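Local coordinates for ORF98 PTP-2 (Cydia pomonella granulosis virus, PDB 6I28), which probably acts as a dual-specificity protein phosphatase, removing phosphate from tyrosine and serine or threonine residues of proteins, perhaps MAP kinases, at residues A[44-48]-A[105-111]; A[60-64]-A[92-98]; A[120-126]-A[164-168]. Numbering follows the deposited sequence.

Contact 1: residues A[44-48]-A[105-111]; sequences SLIDS and HAGVSRS
Arg110 lays one face of its guanidinium against Leu45 O, which is 3.7 Å from Arg110 CD. Chi1 of -96° (between wells), then t and m, carries Arg110 NH1 to 2.8 Å from Asp47 OD1, a nearly straight salt-bridged hydrogen bond; Arg110 NH2 adds a weak one to Asp47 OD1 at 3.4 Å. Cys69 O is the stronger partner of Arg110 NH1; a calcium ion lies about 3 Å from the side chain. Segment 44-48 is extended through Ser44 to Ile46, turning at Asp47; CA atoms pair Leu45 with Ser111 (6.4 Å) and Ile46 with His105 (6.8 Å). Residues 105-111 curl through Gly107 at positive phi to Ser109, at the N-cap position of helix 110-123 without a side-chain cap. Ile46 CG2 covers one face of the His105 ring (m); Ser48 OG meets its edge, 3.1 Å from His105 CE1. Loop 105-110, with Cys104, belongs to the HCX5R phosphate-binding P-loop of cysteine phosphatases. This family's phosphate-gripping arginine is thus held by Cys69 O and by Asp47, in the chain following strand 41-46.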
loop_
_atom_site.group_PDB
_atom_site.type_symbol
_atom_site.label_atom_id
_atom_site.label_comp_id
_atom_site.label_asym_id
_atom_site.label_seq_id
_atom_site.Cartn_x
_atom_site.Cartn_y
_atom_site.Cartn_z
ATOM N N SER A 44 -3.254 0.050 -7.721
ATOM C CA SER A 44 -3.371 1.457 -8.123
ATOM C C SER A 44 -4.443 2.092 -7.247
ATOM O O SER A 44 -5.647 1.775 -7.357
ATOM C CB SER A 44 -3.736 1.591 -9.608
ATOM O OG SER A 44 -2.769 1.089 -10.510
ATOM N N LEU A 45 -4.038 3.021 -6.402
ATOM C CA LEU A 45 -4.928 3.749 -5.505
ATOM C C LEU A 45 -4.956 5.192 -6.011
ATOM O O LEU A 45 -4.203 6.065 -5.555
ATOM C CB LEU A 45 -4.425 3.662 -4.117
ATOM C CG LEU A 45 -4.340 2.271 -3.514
ATOM C CD1 LEU A 45 -3.832 2.462 -2.081
ATOM C CD2 LEU A 45 -5.583 1.530 -3.600
ATOM N N ILE A 46 -5.795 5.436 -7.010
ATOM C CA ILE A 46 -5.829 6.727 -7.685
ATOM C C ILE A 46 -7.260 7.173 -7.948
ATOM O O ILE A 46 -8.184 6.363 -8.025
ATOM C CB ILE A 46 -5.037 6.731 -9.015
ATOM C CG1 ILE A 46 -5.645 5.733 -10.013
ATOM C CG2 ILE A 46 -3.576 6.328 -8.790
ATOM C CD1 ILE A 46 -4.934 5.624 -11.321
ATOM N N ASP A 47 -7.403 8.499 -8.096
ATOM C CA ASP A 47 -8.671 9.141 -8.438
ATOM C C ASP A 47 -8.730 9.501 -9.917
ATOM O O ASP A 47 -9.760 9.980 -10.380
ATOM C CB ASP A 47 -8.855 10.429 -7.572
ATOM C CG ASP A 47 -7.694 11.438 -7.703
ATOM O OD1 ASP A 47 -6.593 11.168 -7.163
ATOM O OD2 ASP A 47 -7.935 12.546 -8.289
ATOM N N SER A 48 -7.648 9.254 -10.665
ATOM C CA SER A 48 -7.585 9.492 -12.099
ATOM C C SER A 48 -7.956 8.212 -12.844
ATOM O O SER A 48 -8.301 7.194 -12.239
ATOM C CB SER A 48 -6.194 9.996 -12.496
ATOM O OG SER A 48 -5.133 9.111 -12.152
ATOM N N HIS A 105 -0.419 8.859 -6.591
ATOM C CA HIS A 105 0.179 9.895 -7.438
ATOM C C HIS A 105 1.542 10.352 -6.937
ATOM O O HIS A 105 2.455 10.524 -7.735
ATOM C CB HIS A 105 -0.781 11.081 -7.559
ATOM C CG HIS A 105 -1.851 10.858 -8.582
ATOM N ND1 HIS A 105 -1.578 10.413 -9.856
ATOM C CD2 HIS A 105 -3.195 10.969 -8.512
ATOM C CE1 HIS A 105 -2.702 10.290 -10.538
ATOM N NE2 HIS A 105 -3.699 10.624 -9.746
ATOM N N ALA A 106 1.708 10.512 -5.627
ATOM C CA ALA A 106 2.964 10.967 -5.046
ATOM C C ALA A 106 3.700 9.875 -4.289
ATOM O O ALA A 106 4.888 10.036 -3.998
ATOM C CB ALA A 106 2.707 12.148 -4.101
ATOM N N GLY A 107 3.055 8.752 -4.030
ATOM C CA GLY A 107 3.678 7.705 -3.258
ATOM C C GLY A 107 4.050 8.062 -1.831
ATOM O O GLY A 107 4.991 7.456 -1.297
ATOM N N VAL A 108 3.331 8.999 -1.200
ATOM C CA VAL A 108 3.635 9.387 0.184
ATOM C C VAL A 108 2.444 9.259 1.121
ATOM O O VAL A 108 2.652 9.300 2.353
ATOM C CB VAL A 108 4.213 10.816 0.259
ATOM C CG1 VAL A 108 5.580 10.931 -0.513
ATOM C CG2 VAL A 108 3.198 11.870 -0.221
ATOM N N SER A 109 1.204 9.140 0.640
ATOM C CA SER A 109 0.039 9.123 1.527
ATOM C C SER A 109 -0.897 7.936 1.244
ATOM O O SER A 109 -0.900 6.964 2.009
ATOM C CB SER A 109 -0.698 10.457 1.414
ATOM O OG SER A 109 -1.797 10.502 2.319
ATOM N N ARG A 110 -1.655 7.953 0.140
ATOM C CA ARG A 110 -2.570 6.840 -0.116
ATOM C C ARG A 110 -1.836 5.499 -0.128
ATOM O O ARG A 110 -2.154 4.594 0.651
ATOM C CB ARG A 110 -3.293 7.022 -1.457
ATOM C CG ARG A 110 -4.678 7.644 -1.365
ATOM C CD ARG A 110 -5.296 8.029 -2.672
ATOM N NE ARG A 110 -4.510 9.042 -3.345
ATOM C CZ ARG A 110 -4.879 9.726 -4.413
ATOM N NH1 ARG A 110 -6.071 9.542 -4.963
ATOM N NH2 ARG A 110 -4.043 10.617 -4.919
ATOM N N SER A 111 -0.880 5.339 -1.065
ATOM C CA SER A 111 -0.154 4.066 -1.215
ATOM C C SER A 111 0.606 3.729 0.061
ATOM O O SER A 111 0.595 2.565 0.527
ATOM C CB SER A 111 0.800 4.146 -2.414
ATOM O OG SER A 111 1.670 5.274 -2.281
#

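Contact 2: residues A[60-64]-A[92-98]; sequences PDGDH and KIHNEHK
Pro60, at phi/psi -64/156, opens a type II beta turn that runs to Asp63 and is closed by Asp63 N bonding Pro60 O at 2.9 Å. Asp61, the second residue of the turn, directs its CA-to-CB bond away from 92-98. Gly62 follows at phi/psi 98/-15, where a CB would jam against the preceding carbonyl; its own O accepts a weak hydrogen bond from Lys92 NZ at 3.1 Å and a hydrogen bond from Tyr88 OH. Asp63 (chi1 m) is the hub, its CA 8.2 Å from that of Lys92. Asp63 OD1 forms salt bridges of 2.8 Å with both Lys92 NZ (m, m, t, t) and Lys98 NZ (m, t, t, t). Glu96 OE1 binds the same two amines, 2.8 Å from Lys92 NZ and 2.7 Å from Lys98 NZ, so a four-residue salt-bridge network results in which the two ammonium groups offset the repulsion between Asp63 OD1 and Glu96 OE1, 3.9 Å apart. The network pins the loop between helix 51-57 and edge strand 64-68 to the C-terminal end of helix 82-95 and the loop after it in the alpha/beta phosphatase fold. That end widens into a pi-type turn at 92-95, and past His97, at positive phi, Lys98 N bonds Lys92 O at 2.9 Å. Water 1 donates to Asp63 OD2 (2.6 Å) and accepts from Lys98 NZ (2.6 Å). His64 then enters the strand, its CA-to-CB bond pointing away.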
loop_
_atom_site.group_PDB
_atom_site.type_symbol
_atom_site.label_atom_id
_atom_site.label_comp_id
_atom_site.label_asym_id
_atom_site.label_seq_id
_atom_site.Cartn_x
_atom_site.Cartn_y
_atom_site.Cartn_z
ATOM N N PRO A 60 -1.186 -9.936 -16.209
ATOM C CA PRO A 60 -2.232 -10.965 -16.398
ATOM C C PRO A 60 -3.448 -10.594 -15.564
ATOM O O PRO A 60 -3.376 -9.848 -14.562
ATOM C CB PRO A 60 -1.588 -12.249 -15.888
ATOM C CG PRO A 60 -0.037 -11.992 -16.110
ATOM C CD PRO A 60 0.115 -10.499 -15.783
ATOM N N ASP A 61 -4.583 -11.113 -15.996
ATOM C CA ASP A 61 -5.835 -10.919 -15.286
ATOM C C ASP A 61 -5.646 -11.235 -13.814
ATOM O O ASP A 61 -5.160 -12.315 -13.457
ATOM C CB ASP A 61 -6.926 -11.823 -15.864
ATOM C CG ASP A 61 -7.395 -11.378 -17.234
ATOM O OD1 ASP A 61 -7.371 -10.156 -17.529
ATOM O OD2 ASP A 61 -7.798 -12.251 -18.008
ATOM N N GLY A 62 -6.007 -10.290 -12.964
ATOM C CA GLY A 62 -5.968 -10.493 -11.572
ATOM C C GLY A 62 -4.742 -9.939 -10.913
ATOM O O GLY A 62 -4.720 -9.822 -9.701
ATOM N N ASP A 63 -3.714 -9.608 -11.693
ATOM C CA ASP A 63 -2.477 -9.074 -11.133
ATOM C C ASP A 63 -2.424 -7.565 -11.152
ATOM O O ASP A 63 -1.429 -6.989 -10.655
ATOM C CB ASP A 63 -1.240 -9.635 -11.839
ATOM C CG ASP A 63 -1.021 -11.115 -11.564
ATOM O OD1 ASP A 63 -1.555 -11.644 -10.565
ATOM O OD2 ASP A 63 -0.359 -11.767 -12.384
ATOM N N HIS A 64 -3.510 -6.904 -11.510
ATOM C CA HIS A 64 -3.579 -5.444 -11.427
ATOM C C HIS A 64 -4.936 -5.065 -10.859
ATOM O O HIS A 64 -5.968 -5.305 -11.492
ATOM C CB HIS A 64 -3.354 -4.801 -12.784
ATOM C CG HIS A 64 -3.111 -3.330 -12.710
ATOM N ND1 HIS A 64 -2.554 -2.612 -13.748
ATOM C CD2 HIS A 64 -3.345 -2.443 -11.713
ATOM C CE1 HIS A 64 -2.451 -1.346 -13.380
ATOM N NE2 HIS A 64 -2.925 -1.219 -12.152
ATOM N N LYS A 92 -1.610 -12.520 -2.909
ATOM C CA LYS A 92 -0.570 -12.385 -3.933
ATOM C C LYS A 92 0.803 -12.676 -3.367
ATOM O O LYS A 92 1.629 -13.327 -4.012
ATOM C CB LYS A 92 -0.617 -11.005 -4.550
ATOM C CG LYS A 92 -1.873 -10.822 -5.475
ATOM C CD LYS A 92 -1.984 -11.767 -6.695
ATOM C CE LYS A 92 -3.303 -11.539 -7.401
ATOM N NZ LYS A 92 -3.373 -12.425 -8.609
ATOM N N ILE A 93 1.068 -12.216 -2.155
ATOM C CA ILE A 93 2.381 -12.434 -1.573
ATOM C C ILE A 93 2.544 -13.884 -1.129
ATOM O O ILE A 93 3.491 -14.552 -1.540
ATOM C CB ILE A 93 2.612 -11.435 -0.440
ATOM C CG1 ILE A 93 2.736 -10.030 -1.047
ATOM C CG2 ILE A 93 3.825 -11.780 0.353
ATOM C CD1 ILE A 93 2.542 -8.942 -0.023
ATOM N N HIS A 94 1.620 -14.396 -0.309
ATOM C CA HIS A 94 1.799 -15.711 0.309
ATOM C C HIS A 94 1.343 -16.869 -0.576
ATOM O O HIS A 94 1.941 -17.949 -0.528
ATOM C CB HIS A 94 1.044 -15.731 1.644
ATOM C CG HIS A 94 1.715 -14.915 2.686
ATOM N ND1 HIS A 94 1.367 -13.610 2.945
ATOM C CD2 HIS A 94 2.804 -15.180 3.447
ATOM C CE1 HIS A 94 2.164 -13.121 3.875
ATOM N NE2 HIS A 94 3.044 -14.055 4.194
ATOM N N ASN A 95 0.261 -16.727 -1.315
ATOM C CA ASN A 95 -0.199 -17.858 -2.111
ATOM C C ASN A 95 0.336 -17.861 -3.533
ATOM O O ASN A 95 0.514 -18.936 -4.128
ATOM C CB ASN A 95 -1.727 -17.888 -2.115
ATOM C CG ASN A 95 -2.300 -18.148 -0.718
ATOM O OD1 ASN A 95 -3.138 -17.395 -0.211
ATOM N ND2 ASN A 95 -1.812 -19.181 -0.077
ATOM N N GLU A 96 0.601 -16.698 -4.105
ATOM C CA GLU A 96 1.097 -16.628 -5.463
ATOM C C GLU A 96 2.505 -16.090 -5.534
ATOM O O GLU A 96 3.093 -16.110 -6.606
ATOM C CB GLU A 96 0.207 -15.746 -6.334
ATOM C CG GLU A 96 -1.208 -16.117 -6.210
ATOM C CD GLU A 96 -2.098 -15.461 -7.226
ATOM O OE1 GLU A 96 -1.621 -14.560 -7.922
ATOM O OE2 GLU A 96 -3.287 -15.894 -7.338
ATOM N N HIS A 97 3.154 -15.823 -4.408
ATOM C CA HIS A 97 4.601 -15.492 -4.313
ATOM C C HIS A 97 5.063 -14.340 -5.212
ATOM O O HIS A 97 6.184 -14.404 -5.707
ATOM C CB HIS A 97 5.413 -16.740 -4.669
ATOM C CG HIS A 97 5.125 -17.885 -3.764
ATOM N ND1 HIS A 97 4.392 -18.954 -4.161
ATOM C CD2 HIS A 97 5.441 -18.097 -2.478
ATOM C CE1 HIS A 97 4.258 -19.782 -3.163
ATOM N NE2 HIS A 97 4.891 -19.288 -2.125
ATOM N N LYS A 98 4.260 -13.294 -5.321
ATOM C CA LYS A 98 4.527 -12.129 -6.123
ATOM C C LYS A 98 4.926 -10.979 -5.225
ATOM O O LYS A 98 4.523 -10.912 -4.054
ATOM C CB LYS A 98 3.274 -11.825 -6.932
ATOM C CG LYS A 98 2.994 -12.888 -8.063
ATOM C CD LYS A 98 1.571 -12.821 -8.506
ATOM C CE LYS A 98 1.384 -13.785 -9.696
ATOM N NZ LYS A 98 -0.082 -13.981 -10.039
HETATM O O HOH W 1 -1.116 -14.306 -12.360
#

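Contact 3: residues A[120-126]-A[164-168]; sequences MRTNQID and VVRVE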
loop_
_atom_site.group_PDB
_atom_site.type_symbol
_atom_site.label_atom_id
_atom_site.label_comp_id
_atom_site.label_asym_id
_atom_site.label_seq_id
_atom_site.Cartn_x
_atom_site.Cartn_y
_atom_site.Cartn_z
ATOM N N MET A 120 1.753 -3.384 9.627
ATOM C CA MET A 120 1.138 -3.432 10.938
ATOM C C MET A 120 0.429 -4.748 11.176
ATOM O O MET A 120 0.633 -5.392 12.203
ATOM C CB MET A 120 0.125 -2.294 11.108
ATOM C CG MET A 120 0.674 -0.917 11.073
ATOM S SD MET A 120 -0.625 0.321 11.047
ATOM C CE MET A 120 -1.610 -0.175 12.445
ATOM N N ARG A 121 -0.293 -5.236 10.182
ATOM C CA ARG A 121 -1.147 -6.368 10.440
ATOM C C ARG A 121 -0.430 -7.711 10.281
ATOM O O ARG A 121 -0.693 -8.652 11.042
ATOM C CB ARG A 121 -2.354 -6.316 9.487
ATOM C CG ARG A 121 -3.289 -7.496 9.642
ATOM C CD ARG A 121 -4.636 -7.180 9.024
ATOM N NE ARG A 121 -5.443 -8.359 8.725
ATOM C CZ ARG A 121 -6.688 -8.310 8.228
ATOM N NH1 ARG A 121 -7.280 -7.156 8.007
ATOM N NH2 ARG A 121 -7.343 -9.424 7.956
ATOM N N THR A 122 0.492 -7.821 9.337
ATOM C CA THR A 122 1.257 -9.051 9.212
ATOM C C THR A 122 2.285 -9.196 10.339
ATOM O O THR A 122 2.636 -10.320 10.729
ATOM C CB THR A 122 1.964 -9.138 7.840
ATOM O OG1 THR A 122 2.860 -8.033 7.601
ATOM C CG2 THR A 122 0.922 -9.271 6.665
ATOM N N ASN A 123 2.736 -8.097 10.910
ATOM C CA ASN A 123 3.708 -8.159 12.001
ATOM C C ASN A 123 3.074 -7.948 13.361
ATOM O O ASN A 123 3.727 -8.199 14.364
ATOM C CB ASN A 123 4.808 -7.128 11.771
ATOM C CG ASN A 123 5.733 -7.528 10.646
ATOM O OD1 ASN A 123 6.639 -8.322 10.835
ATOM N ND2 ASN A 123 5.481 -7.016 9.472
ATOM N N GLN A 124 1.806 -7.554 13.410
ATOM C CA GLN A 124 1.119 -7.209 14.641
ATOM C C GLN A 124 1.956 -6.198 15.415
ATOM O O GLN A 124 2.413 -6.450 16.541
ATOM C CB GLN A 124 0.811 -8.446 15.481
ATOM C CG GLN A 124 -0.227 -9.291 14.836
ATOM C CD GLN A 124 -1.583 -8.637 14.878
ATOM O OE1 GLN A 124 -2.108 -8.340 15.943
ATOM N NE2 GLN A 124 -2.175 -8.441 13.708
ATOM N N ILE A 125 2.187 -5.053 14.773
ATOM C CA ILE A 125 2.905 -3.936 15.374
ATOM C C ILE A 125 2.084 -2.666 15.146
ATOM O O ILE A 125 1.265 -2.587 14.245
ATOM C CB ILE A 125 4.345 -3.759 14.822
ATOM C CG1 ILE A 125 4.362 -3.406 13.332
ATOM C CG2 ILE A 125 5.151 -5.026 14.985
ATOM C CD1 ILE A 125 5.806 -3.298 12.708
ATOM N N ASP A 126 2.308 -1.651 15.981
ATOM C CA ASP A 126 1.432 -0.486 15.933
ATOM C C ASP A 126 1.830 0.480 14.824
ATOM O O ASP A 126 2.831 0.293 14.125
ATOM C CB ASP A 126 1.436 0.244 17.280
ATOM C CG ASP A 126 2.767 0.855 17.607
ATOM O OD1 ASP A 126 3.733 0.828 16.818
ATOM O OD2 ASP A 126 2.852 1.379 18.704
ATOM N N VAL A 164 -0.998 -5.291 25.475
ATOM C CA VAL A 164 -0.609 -6.008 24.260
ATOM C C VAL A 164 -1.387 -5.372 23.129
ATOM O O VAL A 164 -2.586 -5.127 23.273
ATOM C CB VAL A 164 -0.961 -7.503 24.355
ATOM C CG1 VAL A 164 -0.819 -8.217 22.962
ATOM C CG2 VAL A 164 -0.141 -8.219 25.383
ATOM N N VAL A 165 -0.743 -5.077 22.065
ATOM C CA VAL A 165 -1.407 -4.528 20.886
ATOM C C VAL A 165 -1.861 -5.660 19.974
ATOM O O VAL A 165 -1.149 -6.657 19.769
ATOM C CB VAL A 165 -0.477 -3.548 20.143
ATOM C CG1 VAL A 165 0.674 -4.293 19.470
ATOM C CG2 VAL A 165 -1.259 -2.743 19.138
ATOM N N ARG A 166 -3.080 -5.530 19.454
ATOM C CA ARG A 166 -3.563 -6.392 18.381
ATOM C C ARG A 166 -3.939 -5.498 17.211
ATOM O O ARG A 166 -4.667 -4.518 17.388
ATOM C CB ARG A 166 -4.783 -7.231 18.783
ATOM C CG ARG A 166 -4.411 -8.610 19.381
ATOM C CD ARG A 166 -5.631 -9.424 19.795
ATOM N NE ARG A 166 -5.946 -9.228 21.218
ATOM C CZ ARG A 166 -5.167 -9.611 22.241
ATOM N NH1 ARG A 166 -4.007 -10.237 22.024
ATOM N NH2 ARG A 166 -5.558 -9.372 23.490
ATOM N N VAL A 167 -3.478 -5.837 16.019
ATOM C CA VAL A 167 -3.861 -5.093 14.832
ATOM C C VAL A 167 -4.942 -5.868 14.107
ATOM O O VAL A 167 -4.701 -6.987 13.624
ATOM C CB VAL A 167 -2.664 -4.842 13.897
ATOM C CG1 VAL A 167 -3.084 -4.048 12.728
ATOM C CG2 VAL A 167 -1.606 -4.042 14.674
ATOM N N GLU A 168 -6.095 -5.234 13.976
ATOM C CA GLU A 168 -7.241 -5.788 13.284
ATOM C C GLU A 168 -7.233 -5.447 11.795
ATOM O O GLU A 168 -8.008 -6.035 11.079
ATOM C CB GLU A 168 -8.539 -5.264 13.910
ATOM C CG GLU A 168 -8.665 -5.560 15.402
ATOM C CD GLU A 168 -10.011 -5.107 16.042
ATOM O OE1 GLU A 168 -10.522 -5.810 16.941
ATOM O OE2 GLU A 168 -10.528 -4.043 15.667
ATOM O OXT GLU A 168 -6.519 -4.601 11.278
HETATM O O HOH W 2 -1.079 -9.128 18.490
#
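Val165 is the first residue of the strand segment to meet 120-126: its CG1 lies 4.0 Å from Gln124 O and its CG2 4.4 Å from Asp126 CB, while Val165 O reaches Gln124 OE1 through water 2, which donates to both. The CA-to-CB bond of Arg166 points away, though its CA comes within 3.4 Å of Gln124 OE1. Val167 is the centrepiece. Its CG1 packs on Met120 CB and Arg121 CB, both at 4.0 Å, and its CG2 sits 3.2 Å from Ile125 O. The Gln124 amide binds its backbone as a neighbouring strand would, with Val167 N to Gln124 OE1 and Gln124 NE2 to Val167 O, each 2.9 Å. Glu168 ends the chain, its OXT held by Tyr117 OH; Arg121 NH1 is salt-bridged to Glu83 and only electrostatically near Glu168 OXT. Thus the end of helix 110-123 receives the C-terminal hairpin. Since Gln124 NE2 also bonds Arg121 O (3.1 Å), one uncharged side chain serves helix and strand polar groups together.

Overall arrangement
The C-terminal half of strand 41-46 and the residues after it form the first half of contact 1, which closes only when the chain returns at 105-111, a loop of 56 residues. Contact 2 is nested within it, joining the turn before strand 64-68 to the end of helix 82-95. The two meet where Ser44 OG lies 2.8 Å from His64 NE2, a probable hydrogen bond between neighbouring strands of the main sheet. Helix 110-123 then runs from the P-loop of contact 1 to contact 3, their centres about 24 Å apart. Contact 3 follows in series: after helices 127-137 and 144-151 the C-terminal hairpin returns to that helix's C-terminal end, closing a loop of 37 residues.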